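PDB 3JUR: Exo-poly-alpha-D-galacturonosidase from Thermotoga maritima, which hydrolyses polygalacturonic acid, the backbone of pectin, releasing galacturonic acid from the non-reducing end of the chain as a heat-active exopolygalacturonase of glycoside hydrolase family 28. Local coordinates for the interface of chains A and B. Numbering follows the deposited sequence. Chains: chain A/B, Exo-poly-alpha-D-galacturonosidase.

The interface of chains A and B. Residues chain A 382-384, 409-411; chain B 409, 411, 432.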
loop_
_atom_site.group_PDB
_atom_site.type_symbol
_atom_site.label_atom_id
_atom_site.label_comp_id
_atom_site.label_asym_id
_atom_site.label_seq_id
_atom_site.Cartn_x
_atom_site.Cartn_y
_atom_site.Cartn_z
ATOM N N LYS A 382 10.896 -11.295 -5.439
ATOM C CA LYS A 382 10.962 -10.457 -4.240
ATOM C C LYS A 382 12.297 -9.750 -4.283
ATOM O O LYS A 382 13.341 -10.407 -4.299
ATOM C CB LYS A 382 10.886 -11.291 -2.964
ATOM C CG LYS A 382 9.927 -12.473 -2.999
ATOM C CD LYS A 382 8.536 -12.128 -2.556
ATOM C CE LYS A 382 7.857 -13.347 -1.931
ATOM N NZ LYS A 382 7.842 -14.537 -2.827
ATOM N N ALA A 383 12.275 -8.423 -4.310
ATOM C CA ALA A 383 13.509 -7.662 -4.458
ATOM C C ALA A 383 13.568 -6.448 -3.564
ATOM O O ALA A 383 12.547 -5.851 -3.211
ATOM C CB ALA A 383 13.732 -7.255 -5.909
ATOM N N THR A 384 14.797 -6.088 -3.233
ATOM C CA THR A 384 15.105 -5.015 -2.338
ATOM C C THR A 384 16.218 -4.166 -2.986
ATOM O O THR A 384 17.184 -4.716 -3.534
ATOM C CB THR A 384 15.480 -5.640 -0.972
ATOM O OG1 THR A 384 14.385 -5.471 -0.058
ATOM C CG2 THR A 384 16.764 -5.092 -0.390
ATOM N N ILE A 409 7.027 -8.288 -5.640
ATOM C CA ILE A 409 7.177 -7.169 -4.717
ATOM C C ILE A 409 8.597 -6.618 -4.801
ATOM O O ILE A 409 9.581 -7.370 -4.735
ATOM C CB ILE A 409 6.757 -7.533 -3.251
ATOM C CG1 ILE A 409 7.193 -6.448 -2.264
ATOM C CG2 ILE A 409 7.335 -8.862 -2.837
ATOM C CD1 ILE A 409 6.372 -6.408 -0.982
ATOM N N ILE A 410 8.686 -5.303 -4.992
ATOM C CA ILE A 410 9.973 -4.618 -5.047
ATOM C C ILE A 410 9.913 -3.417 -4.110
ATOM O O ILE A 410 9.054 -2.545 -4.259
ATOM C CB ILE A 410 10.346 -4.196 -6.501
ATOM C CG1 ILE A 410 10.353 -5.426 -7.425
ATOM C CG2 ILE A 410 11.708 -3.475 -6.527
ATOM C CD1 ILE A 410 10.566 -5.132 -8.895
ATOM N N GLU A 411 10.824 -3.387 -3.142
ATOM C CA GLU A 411 10.843 -2.345 -2.127
ATOM C C GLU A 411 12.194 -1.640 -2.082
ATOM O O GLU A 411 13.231 -2.245 -2.360
ATOM C CB GLU A 411 10.520 -2.943 -0.744
ATOM C CG GLU A 411 9.067 -3.382 -0.559
ATOM C CD GLU A 411 8.066 -2.217 -0.629
ATOM O OE1 GLU A 411 8.415 -1.080 -0.224
ATOM O OE2 GLU A 411 6.927 -2.447 -1.101
ATOM N N ILE B 409 12.974 -5.203 6.475
ATOM C CA ILE B 409 12.053 -5.505 5.375
ATOM C C ILE B 409 11.838 -7.013 5.270
ATOM O O ILE B 409 12.796 -7.779 5.100
ATOM C CB ILE B 409 12.572 -4.970 4.003
ATOM C CG1 ILE B 409 12.766 -3.448 4.037
ATOM C CG2 ILE B 409 11.617 -5.377 2.845
ATOM C CD1 ILE B 409 13.543 -2.885 2.845
ATOM N N GLU B 411 9.475 -9.645 3.063
ATOM C CA GLU B 411 8.571 -9.734 1.911
ATOM C C GLU B 411 8.032 -11.151 1.771
ATOM O O GLU B 411 8.747 -12.128 2.013
ATOM C CB GLU B 411 9.268 -9.318 0.604
ATOM C CG GLU B 411 9.771 -7.873 0.548
ATOM C CD GLU B 411 10.666 -7.593 -0.662
ATOM O OE1 GLU B 411 10.592 -6.478 -1.206
ATOM O OE2 GLU B 411 11.450 -8.477 -1.077
ATOM N N ASN B 432 5.265 -6.623 3.376
ATOM C CA ASN B 432 4.373 -6.657 2.211
ATOM C C ASN B 432 3.724 -5.310 1.905
ATOM O O ASN B 432 4.428 -4.317 1.668
ATOM C CB ASN B 432 3.306 -7.752 2.363
ATOM C CG ASN B 432 3.856 -9.147 2.119
ATOM O OD1 ASN B 432 4.572 -9.400 1.131
ATOM N ND2 ASN B 432 3.509 -10.070 3.008
#
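B:Glu411 reaches across to A:Ala383 and A:Ile409, laying its carboxylate over the face of two neighbouring strands of chain A, 382-385 and 408-411. Extended beyond CG, its chain is long enough to carry the acid to the partner's backbone. OE1 lies 2.9 Å from the carbonyl O of A:Ala383, a short approach of two acceptors unless the acid carries a proton, which the structure does not show. The other carboxylate oxygen, OE2, sits 3.3 Å from A:Ala383 N, but this amide and carbonyl already pair with A:Ile409 O and A:Glu411 N. The inward-turned methyl of A:Ala383 leaves its backbone facing chain B.

Branched A:Ile409 gives the stem of B:Glu411 a hydrocarbon surface, lying aslant with CG2 4.0 Å from CB, while CG1 flanks the carboxylate. With CG1 anti to the backbone N (chi1 168°), CD1 reaches B:Asn432, 3.8 Å from CA. A:Glu411 crosses B:Glu411 slantwise, its CG 3.5 Å from OE1 and the carboxylate planes 76° apart. A bend at chi2 (-64°) turns its own acid aside, A:Glu411 OE2 being 5.4 Å from B:Glu411 OE1, which would probably ease repulsion if both are ionised. At the margin, A:Thr384 OG1 rests against methyls of B:Ile409.

With an alanine in place of B:Glu411, A:Ile409 and the backbone of A:Ala383 would probably lose their cover, opening a gap between the chains. The lopsided patch, burying 98 Å² of B:Glu411 but 20 Å² of A:Glu411, helps hold two beta-helices together within the tetramer.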